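Local coordinates for L-lactate dehydrogenase (Trichomonas vaginalis, PDB 4UUL), which is a lactate dehydrogenase of the LDH/MDH superfamily, expected to reduce a 2-keto acid such as pyruvate or oxaloacetate with NADH, at residues L8-G14 / H38-I42; I80-V86 / V123-G129; E149-L154 / H251-W255. The protein carries 1 engineered substitution. All coordinates share one frame; numbering follows the deposited sequence. Where two conformers were deposited one is given.

Overall arrangement
All three contacts reach one six-stranded parallel sheet, the core of the NAD-binding Rossmann domain, and run outward across it. Interactions 1 and 2 have centres 11 Å apart and join through neighbouring strands, with Leu8 O 2.8 Å from Phe84 N in a probable hydrogen bond. Interaction 3 lies 8 Å from interaction 2, centre to centre, where Asn150 ND2 comes within 2.8 Å of Val123 O, and there the last strand meets a helix of the C-terminal domain. Interactions 1 and 3 do not touch. Asp41, Ile128 and Leu154, one from each contact, line the NADH site observed for this enzyme, although no cofactor occupies this chain.

Interaction 1: residues L8-G14 / H38-I42; sequences LITGAAG and HLLDI
The dinucleotide-binding beta-alpha-beta unit is stitched together here by parallel pairing of Ile9 with the strand that carries His38 and Leu39. Ile9 N donates to His38 O at 2.9 Å, and Ile9 O receives Leu40 N at 3.0 Å. The side chains of Ile9 and Leu39 run side by side on one face of the sheet, and Ala12 CB closes against Leu39 CB at 3.8 Å. On the other face Leu8 CD1 reaches Leu40 CB at 4.0 Å. It gets there because CG of Leu8 stands opposite the backbone N (chi1 169°). Past the strand end the chain enters the glycine-rich turn of the Rossmann fold, a type I turn from Gly11 to Gly14, with Gly14 at the N-cap of helix 15-25. Leu40 O holds the start of this turn by accepting Ala12 N at 3.0 Å. Asp41, seen to bind NADH in other structures of this enzyme, grips the next residue: OD2 takes Ala13 N at 2.9 Å through its anti lone pair, while OD1 uses its own anti lone pair for Ile42 N at 2.8 Å. With an amide on each oxygen, the carboxylate's rotation is restrained beside the predicted NAD-binding loop, and Ala13 CB lies 3.2 Å from Asp41 OD2.

Interaction 2: residues I80-V86 / V123-G129; sequences IDCAFLV and VKVLVIG
Leu85 and Val125 make the tightest apolar contact between strands 82-85 and 124-127, adjacent parallel strands of the Rossmann sheet joined through helix 97-118. Leu85 CD1 meets Val125 CG1 at 3.5 Å, closer than carbons usually pack, and the same methyl also touches Val127 CG2. Leu85 places CG beside its backbone N (chi1 -63°), which turns the branch back toward Val125. Phe108 and Thr111 of the connecting helix cover this face. Across the sheet, packing is more relaxed: Leu126 CD2 stands 4.1 Å from Phe84 CD2, and Met252 of helix 242-257 lies against both residues. Ile128 CD1 approaches the Phe84 ring at its edge, near the ring plane, and also meets Val86 CG2 at 4.0 Å. Val86 and Ile128 run alongside each other; both are partly exposed at the end of the strands that borders the NADH site, where Ile128 contacts NADH in other structures of this enzyme. At the other end, partly exposed Lys124 turns its chain away from the partner strand, and NZ hydrogen-bonds to the carbonyl oxygens of Trp255 and Gly295.

The backbone ladder links Ala83 and Leu85 alternately with Lys124 and Leu126, and its regularity ends at Leu85, the centre of an inverse gamma turn. Here one carbonyl oxygen satisfies two successive amides: Ile128 N reaches Leu85 O at 2.9 Å from above the carbonyl plane, whereas Gly129 N lies in that plane, 3.0 Å from Leu85 O.

Interaction 3: residues E149-L154 / H251-W255; sequences ENFSSL and HMKAW
Both His251 and Trp255 hold CG anti to the backbone N (chi1 178° and -164°), and one helical turn apart their rings converge on Ser152, whose OG is staggered between backbone N and carbonyl carbon about the CA-CB bond. The contact joins the two domains of the lactate/malate dehydrogenase fold: Ser152 belongs to strand 151-153, the outer strand of the parallel Rossmann sheet, while the rings come from helix 242-257 of the C-terminal domain. Strand and helix axes stay 10.9 Å apart at closest approach, so the gap is spanned by the two aromatic side chains, with Ser152 reaching toward them.

Ser152 OG sits near the plane of the imidazole, at its edge, and hydrogen-bonds His251 NE2 at 2.8 Å; either partner could supply the proton. Ser152 OG also lies over one face of the indole, off-centre toward the rim, 3.1 Å from Trp255 CZ3. Ser152 CB adds a CH-pi contact to the six-membered ring of Trp255, its centroid 4.3 Å from CB and 22° off the normal. OG thus lies between an imidazole edge and an indole face, with the hydrogen bond to His251 NE2 as its polar tie across the contact.

Farther along, the Leu154 and His251 side chains run antiparallel where they meet, Leu154 CD1 lying 3.7 Å from His251 CB. Leu154 contacts NADH in other structures of this enzyme, so the histidine packs against a residue of the cofactor site. At the edge of the indole, beside CZ2, lies Glu149 O; a water ties it to the indole nitrogen, donating to Glu149 O at 2.8 Å and accepting from Trp255 NE1 at 3.0 Å.

Interaction 1: residues L8-G14 / H38-I42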
loop_
_atom_site.group_PDB
_atom_site.type_symbol
_atom_site.label_atom_id
_atom_site.label_comp_id
_atom_site.label_asym_id
_atom_site.label_seq_id
_atom_site.Cartn_x
_atom_site.Cartn_y
_atom_site.Cartn_z
ATOM N N LEU B 8 -7.022 12.765 -8.882
ATOM C CA LEU B 8 -7.842 13.140 -7.732
ATOM C C LEU B 8 -8.215 11.896 -6.916
ATOM O O LEU B 8 -8.620 10.873 -7.459
ATOM C CB LEU B 8 -9.129 13.813 -8.198
ATOM C CG LEU B 8 -10.212 14.026 -7.147
ATOM C CD1 LEU B 8 -9.761 14.947 -6.003
ATOM C CD2 LEU B 8 -11.472 14.552 -7.776
ATOM N N ILE B 9 -8.109 12.012 -5.595
ATOM C CA ILE B 9 -8.671 11.062 -4.644
ATOM C C ILE B 9 -9.562 11.836 -3.685
ATOM O O ILE B 9 -9.101 12.762 -3.042
ATOM C CB ILE B 9 -7.575 10.315 -3.835
ATOM C CG1 ILE B 9 -6.594 9.611 -4.785
ATOM C CG2 ILE B 9 -8.215 9.353 -2.860
ATOM C CD1 ILE B 9 -5.331 9.121 -4.060
ATOM N N THR B 10 -10.864 11.517 -3.672
ATOM C CA THR B 10 -11.771 12.105 -2.710
ATOM C C THR B 10 -11.788 11.292 -1.440
ATOM O O THR B 10 -11.363 10.140 -1.423
ATOM C CB THR B 10 -13.213 12.256 -3.273
ATOM O OG1 THR B 10 -13.737 10.949 -3.423
ATOM C CG2 THR B 10 -13.185 13.036 -4.552
ATOM N N GLY B 11 -12.261 11.867 -0.331
ATOM C CA GLY B 11 -12.153 11.150 0.946
ATOM C C GLY B 11 -10.719 10.799 1.295
ATOM O O GLY B 11 -10.439 9.764 1.899
ATOM N N ALA B 12 -9.788 11.663 0.891
ATOM C CA ALA B 12 -8.381 11.283 0.873
ATOM C C ALA B 12 -7.792 10.982 2.225
ATOM O O ALA B 12 -6.778 10.316 2.274
ATOM C CB ALA B 12 -7.554 12.308 0.123
ATOM N N ALA B 13 -8.396 11.492 3.287
ATOM C CA ALA B 13 -7.888 11.266 4.634
ATOM C C ALA B 13 -8.246 9.911 5.221
ATOM O O ALA B 13 -7.758 9.530 6.270
ATOM C CB ALA B 13 -8.361 12.362 5.547
ATOM N N GLY B 14 -9.116 9.173 4.559
ATOM C CA GLY B 14 -9.506 7.887 5.075
ATOM C C GLY B 14 -8.501 6.811 4.792
ATOM O O GLY B 14 -7.453 7.045 4.163
ATOM N N HIS B 38 -4.204 15.277 -6.270
ATOM C CA HIS B 38 -5.211 16.193 -5.705
ATOM C C HIS B 38 -5.960 15.400 -4.644
ATOM O O HIS B 38 -6.555 14.363 -4.945
ATOM C CB HIS B 38 -6.161 16.660 -6.776
ATOM C CG HIS B 38 -5.525 17.453 -7.868
ATOM N ND1 HIS B 38 -5.888 18.751 -8.143
ATOM C CD2 HIS B 38 -4.603 17.128 -8.809
ATOM C CE1 HIS B 38 -5.200 19.196 -9.183
ATOM N NE2 HIS B 38 -4.393 18.241 -9.593
ATOM N N LEU B 39 -5.850 15.848 -3.390
ATOM C CA LEU B 39 -6.324 15.098 -2.235
ATOM C C LEU B 39 -7.413 15.904 -1.557
ATOM O O LEU B 39 -7.140 16.935 -0.923
ATOM C CB LEU B 39 -5.153 14.821 -1.286
ATOM C CG LEU B 39 -3.986 14.086 -1.935
ATOM C CD1 LEU B 39 -2.798 14.061 -1.016
ATOM C CD2 LEU B 39 -4.370 12.652 -2.245
ATOM N N LEU B 40 -8.676 15.481 -1.728
ATOM C CA LEU B 40 -9.829 16.219 -1.263
ATOM C C LEU B 40 -10.451 15.562 -0.057
ATOM O O LEU B 40 -10.655 14.345 -0.033
ATOM C CB LEU B 40 -10.872 16.331 -2.381
ATOM C CG LEU B 40 -12.194 17.019 -2.068
ATOM C CD1 LEU B 40 -11.992 18.495 -1.739
ATOM C CD2 LEU B 40 -13.211 16.841 -3.210
ATOM N N ASP B 41 -10.770 16.373 0.958
ATOM C CA ASP B 41 -11.569 15.893 2.088
ATOM C C ASP B 41 -12.265 17.095 2.735
ATOM O O ASP B 41 -12.231 18.180 2.174
ATOM C CB ASP B 41 -10.740 15.018 3.050
ATOM C CG ASP B 41 -11.524 13.880 3.676
ATOM O OD1 ASP B 41 -12.697 14.095 4.036
ATOM O OD2 ASP B 41 -10.967 12.754 3.765
ATOM N N ILE B 42 -12.944 16.862 3.843
ATOM C CA ILE B 42 -13.715 17.891 4.490
ATOM C C ILE B 42 -12.916 18.521 5.625
ATOM O O ILE B 42 -11.950 17.936 6.113
ATOM C CB ILE B 42 -15.027 17.349 5.020
ATOM C CG1 ILE B 42 -14.802 16.186 5.978
ATOM C CG2 ILE B 42 -15.951 16.971 3.850
ATOM C CD1 ILE B 42 -16.101 15.833 6.766
#

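Interaction 2: residues I80-V86 / V123-G129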
loop_
_atom_site.group_PDB
_atom_site.type_symbol
_atom_site.label_atom_id
_atom_site.label_comp_id
_atom_site.label_asym_id
_atom_site.label_seq_id
_atom_site.Cartn_x
_atom_site.Cartn_y
_atom_site.Cartn_z
ATOM N N ILE B 80 -7.746 17.706 -13.844
ATOM C CA ILE B 80 -7.409 16.325 -13.540
ATOM C C ILE B 80 -7.525 15.404 -14.750
ATOM O O ILE B 80 -8.395 15.597 -15.598
ATOM C CB ILE B 80 -8.166 15.784 -12.312
ATOM C CG1 ILE B 80 -9.685 15.791 -12.546
ATOM C CG2 ILE B 80 -7.754 16.582 -11.070
ATOM C CD1 ILE B 80 -10.424 15.001 -11.512
ATOM N N ASP B 81 -6.677 14.372 -14.781
ATOM C CA ASP B 81 -6.678 13.300 -15.782
ATOM C C ASP B 81 -7.509 12.071 -15.357
ATOM O O ASP B 81 -8.071 11.373 -16.175
ATOM C CB ASP B 81 -5.249 12.837 -16.035
ATOM C CG ASP B 81 -4.419 13.923 -16.694
ATOM O OD1 ASP B 81 -4.631 14.191 -17.888
ATOM O OD2 ASP B 81 -3.577 14.499 -16.011
ATOM N N CYS B 82 -7.548 11.806 -14.067
ATOM C CA CYS B 82 -8.389 10.724 -13.551
ATOM C C CYS B 82 -8.813 11.003 -12.094
ATOM O O CYS B 82 -8.221 11.866 -11.427
ATOM C CB CYS B 82 -7.780 9.324 -13.736
ATOM S SG CYS B 82 -6.348 9.004 -12.702
ATOM N N ALA B 83 -9.846 10.296 -11.634
ATOM C CA ALA B 83 -10.367 10.494 -10.326
ATOM C C ALA B 83 -10.809 9.192 -9.733
ATOM O O ALA B 83 -11.451 8.352 -10.372
ATOM C CB ALA B 83 -11.591 11.431 -10.380
ATOM N N PHE B 84 -10.487 9.036 -8.448
ATOM C CA PHE B 84 -10.961 7.942 -7.604
ATOM C C PHE B 84 -11.981 8.559 -6.640
ATOM O O PHE B 84 -11.606 9.239 -5.671
ATOM C CB PHE B 84 -9.800 7.321 -6.845
ATOM C CG PHE B 84 -8.804 6.618 -7.724
ATOM C CD1 PHE B 84 -7.761 7.309 -8.335
ATOM C CD2 PHE B 84 -8.908 5.253 -7.932
ATOM C CE1 PHE B 84 -6.854 6.657 -9.119
ATOM C CE2 PHE B 84 -7.950 4.606 -8.736
ATOM C CZ PHE B 84 -6.934 5.326 -9.311
ATOM N N LEU B 85 -13.272 8.330 -6.941
ATOM C CA LEU B 85 -14.355 8.922 -6.122
ATOM C C LEU B 85 -14.662 7.929 -5.009
ATOM O O LEU B 85 -15.577 7.083 -5.104
ATOM C CB LEU B 85 -15.570 9.251 -6.968
ATOM C CG LEU B 85 -15.359 10.282 -8.039
ATOM C CD1 LEU B 85 -16.664 10.621 -8.685
ATOM C CD2 LEU B 85 -14.620 11.544 -7.635
ATOM N N VAL B 86 -13.886 8.037 -3.939
ATOM C CA VAL B 86 -13.972 7.135 -2.794
ATOM C C VAL B 86 -15.005 7.613 -1.791
ATOM O O VAL B 86 -15.756 6.822 -1.222
ATOM C CB VAL B 86 -12.597 7.066 -2.084
ATOM C CG1 VAL B 86 -12.649 6.280 -0.797
ATOM C CG2 VAL B 86 -11.592 6.459 -3.072
ATOM N N VAL B 123 -10.976 13.204 -18.709
ATOM C CA VAL B 123 -10.890 12.606 -17.373
ATOM C C VAL B 123 -11.528 11.214 -17.308
ATOM O O VAL B 123 -12.620 10.999 -17.833
ATOM C CB VAL B 123 -11.525 13.552 -16.280
ATOM C CG1 VAL B 123 -13.030 13.738 -16.516
ATOM C CG2 VAL B 123 -11.236 13.116 -14.842
ATOM N N LYS B 124 -10.889 10.298 -16.599
ATOM C CA LYS B 124 -11.449 8.996 -16.317
ATOM C C LYS B 124 -11.847 8.941 -14.829
ATOM O O LYS B 124 -10.994 8.981 -13.931
ATOM C CB LYS B 124 -10.450 7.872 -16.688
ATOM C CG LYS B 124 -10.234 7.815 -18.198
ATOM C CD LYS B 124 -9.368 6.721 -18.721
ATOM C CE LYS B 124 -9.625 6.578 -20.223
ATOM N NZ LYS B 124 -8.939 5.478 -20.781
ATOM N N VAL B 125 -13.137 8.814 -14.596
ATOM C CA VAL B 125 -13.739 8.905 -13.294
ATOM C C VAL B 125 -14.183 7.503 -12.872
ATOM O O VAL B 125 -15.068 6.910 -13.467
ATOM C CB VAL B 125 -14.977 9.829 -13.308
ATOM C CG1 VAL B 125 -15.584 9.960 -11.929
ATOM C CG2 VAL B 125 -14.616 11.167 -13.902
ATOM N N LEU B 126 -13.532 6.989 -11.828
ATOM C CA LEU B 126 -13.842 5.710 -11.226
ATOM C C LEU B 126 -14.599 5.927 -9.922
ATOM O O LEU B 126 -14.058 6.466 -8.953
ATOM C CB LEU B 126 -12.570 4.938 -10.961
ATOM C CG LEU B 126 -12.749 3.593 -10.257
ATOM C CD1 LEU B 126 -13.742 2.676 -10.984
ATOM C CD2 LEU B 126 -11.413 2.892 -10.100
ATOM N N VAL B 127 -15.851 5.505 -9.899
ATOM C CA VAL B 127 -16.714 5.674 -8.735
ATOM C C VAL B 127 -16.637 4.445 -7.857
ATOM O O VAL B 127 -16.885 3.311 -8.287
ATOM C CB VAL B 127 -18.163 5.941 -9.176
ATOM C CG1 VAL B 127 -19.028 6.182 -7.967
ATOM C CG2 VAL B 127 -18.190 7.101 -10.136
ATOM N N ILE B 128 -16.249 4.673 -6.597
ATOM C CA ILE B 128 -16.026 3.637 -5.620
ATOM C C ILE B 128 -16.999 3.732 -4.470
ATOM O O ILE B 128 -17.552 2.707 -4.039
ATOM C CB ILE B 128 -14.588 3.692 -5.118
ATOM C CG1 ILE B 128 -13.629 3.454 -6.310
ATOM C CG2 ILE B 128 -14.327 2.690 -4.000
ATOM C CD1 ILE B 128 -12.229 3.885 -6.105
ATOM N N GLY B 129 -17.248 4.925 -3.977
ATOM C CA GLY B 129 -18.163 5.107 -2.843
ATOM C C GLY B 129 -19.559 4.582 -3.156
ATOM O O GLY B 129 -20.087 4.781 -4.228
#

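Interaction 3: residues E149-L154 / H251-W255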
loop_
_atom_site.group_PDB
_atom_site.type_symbol
_atom_site.label_atom_id
_atom_site.label_comp_id
_atom_site.label_asym_id
_atom_site.label_seq_id
_atom_site.Cartn_x
_atom_site.Cartn_y
_atom_site.Cartn_z
ATOM N N GLU B 149 -18.171 7.772 -21.716
ATOM C CA GLU B 149 -16.838 7.204 -21.721
ATOM C C GLU B 149 -15.953 7.710 -20.573
ATOM O O GLU B 149 -14.911 7.136 -20.286
ATOM C CB GLU B 149 -16.200 7.522 -23.081
ATOM C CG GLU B 149 -16.826 6.788 -24.288
ATOM C CD GLU B 149 -18.298 7.162 -24.607
ATOM O OE1 GLU B 149 -18.682 8.367 -24.554
ATOM O OE2 GLU B 149 -19.059 6.204 -24.900
ATOM N N ASN B 150 -16.354 8.806 -19.939
ATOM C CA ASN B 150 -15.596 9.336 -18.826
ATOM C C ASN B 150 -15.855 8.653 -17.475
ATOM O O ASN B 150 -15.176 8.992 -16.509
ATOM C CB ASN B 150 -15.858 10.837 -18.646
ATOM C CG ASN B 150 -15.406 11.693 -19.839
ATOM O OD1 ASN B 150 -16.223 12.101 -20.651
ATOM N ND2 ASN B 150 -14.116 11.954 -19.937
ATOM N N PHE B 151 -16.810 7.724 -17.419
ATOM C CA PHE B 151 -17.289 7.199 -16.128
ATOM C C PHE B 151 -17.309 5.698 -16.063
ATOM O O PHE B 151 -17.732 5.023 -16.995
ATOM C CB PHE B 151 -18.739 7.673 -15.880
ATOM C CG PHE B 151 -18.836 9.159 -15.648
ATOM C CD1 PHE B 151 -18.682 9.692 -14.385
ATOM C CD2 PHE B 151 -19.046 10.026 -16.699
ATOM C CE1 PHE B 151 -18.722 11.057 -14.174
ATOM C CE2 PHE B 151 -19.086 11.429 -16.504
ATOM C CZ PHE B 151 -18.934 11.929 -15.235
ATOM N N SER B 152 -16.948 5.172 -14.897
ATOM C CA SER B 152 -17.142 3.762 -14.606
ATOM C C SER B 152 -17.227 3.575 -13.090
ATOM O O SER B 152 -16.881 4.491 -12.354
ATOM C CB SER B 152 -16.056 2.894 -15.243
ATOM O OG SER B 152 -14.800 3.148 -14.690
ATOM N N SER B 153 -17.652 2.388 -12.682
ATOM C CA SER B 153 -17.751 2.043 -11.287
ATOM C C SER B 153 -17.048 0.727 -11.009
ATOM O O SER B 153 -16.792 -0.079 -11.900
ATOM C CB SER B 153 -19.198 1.989 -10.812
ATOM O OG SER B 153 -19.962 0.946 -11.403
ATOM N N LEU B 154 -16.607 0.556 -9.758
ATOM C CA LEU B 154 -15.732 -0.527 -9.370
ATOM C C LEU B 154 -16.467 -1.804 -8.975
ATOM O O LEU B 154 -17.051 -1.848 -7.900
ATOM C CB LEU B 154 -14.852 -0.064 -8.185
ATOM C CG LEU B 154 -13.768 -1.038 -7.786
ATOM C CD1 LEU B 154 -12.756 -1.225 -8.890
ATOM C CD2 LEU B 154 -13.067 -0.598 -6.544
ATOM N N HIS B 251 -8.312 -1.623 -11.735
ATOM C CA HIS B 251 -9.296 -1.133 -12.687
ATOM C C HIS B 251 -8.771 0.083 -13.413
ATOM O O HIS B 251 -8.814 0.150 -14.648
ATOM C CB HIS B 251 -10.585 -0.792 -11.914
ATOM C CG HIS B 251 -11.703 -0.216 -12.728
ATOM N ND1 HIS B 251 -12.991 -0.695 -12.685
ATOM C CD2 HIS B 251 -11.752 0.899 -13.519
ATOM C CE1 HIS B 251 -13.766 0.049 -13.431
ATOM N NE2 HIS B 251 -13.051 1.040 -13.940
ATOM N N MET B 252 -8.280 1.080 -12.674
ATOM C CA MET B 252 -7.811 2.298 -13.324
ATOM C C MET B 252 -6.629 2.022 -14.264
ATOM O O MET B 252 -6.576 2.589 -15.354
ATOM C CB MET B 252 -7.467 3.366 -12.305
ATOM C CG MET B 252 -7.177 4.735 -12.951
ATOM S SD MET B 252 -8.621 5.536 -13.664
ATOM C CE MET B 252 -9.332 6.268 -12.167
ATOM N N LYS B 253 -5.684 1.184 -13.854
ATOM C CA LYS B 253 -4.549 0.899 -14.704
ATOM C C LYS B 253 -4.982 0.223 -16.005
ATOM O O LYS B 253 -4.480 0.552 -17.091
ATOM C CB LYS B 253 -3.549 0.038 -13.915
ATOM C CG LYS B 253 -2.192 -0.092 -14.599
ATOM C CD LYS B 253 -1.255 -0.935 -13.781
ATOM C CE LYS B 253 0.119 -0.987 -14.397
ATOM N NZ LYS B 253 1.065 -1.596 -13.420
ATOM N N ALA B 254 -5.930 -0.707 -15.902
ATOM C CA ALA B 254 -6.487 -1.339 -17.092
ATOM C C ALA B 254 -7.201 -0.296 -17.982
ATOM O O ALA B 254 -7.044 -0.313 -19.200
ATOM C CB ALA B 254 -7.464 -2.403 -16.712
ATOM N N TRP B 255 -7.978 0.580 -17.371
ATOM C CA TRP B 255 -8.708 1.620 -18.096
ATOM C C TRP B 255 -7.773 2.562 -18.828
ATOM O O TRP B 255 -8.063 3.036 -19.933
ATOM C CB TRP B 255 -9.605 2.386 -17.121
ATOM C CG TRP B 255 -10.670 3.208 -17.730
ATOM C CD1 TRP B 255 -11.050 3.271 -19.039
ATOM C CD2 TRP B 255 -11.547 4.080 -17.004
ATOM N NE1 TRP B 255 -12.108 4.156 -19.159
ATOM C CE2 TRP B 255 -12.452 4.627 -17.931
ATOM C CE3 TRP B 255 -11.654 4.434 -15.655
ATOM C CZ2 TRP B 255 -13.458 5.503 -17.545
ATOM C CZ3 TRP B 255 -12.648 5.314 -15.261
ATOM C CH2 TRP B 255 -13.549 5.837 -16.215
HETATM O O HOH W 1 -14.637 4.389 -20.743
#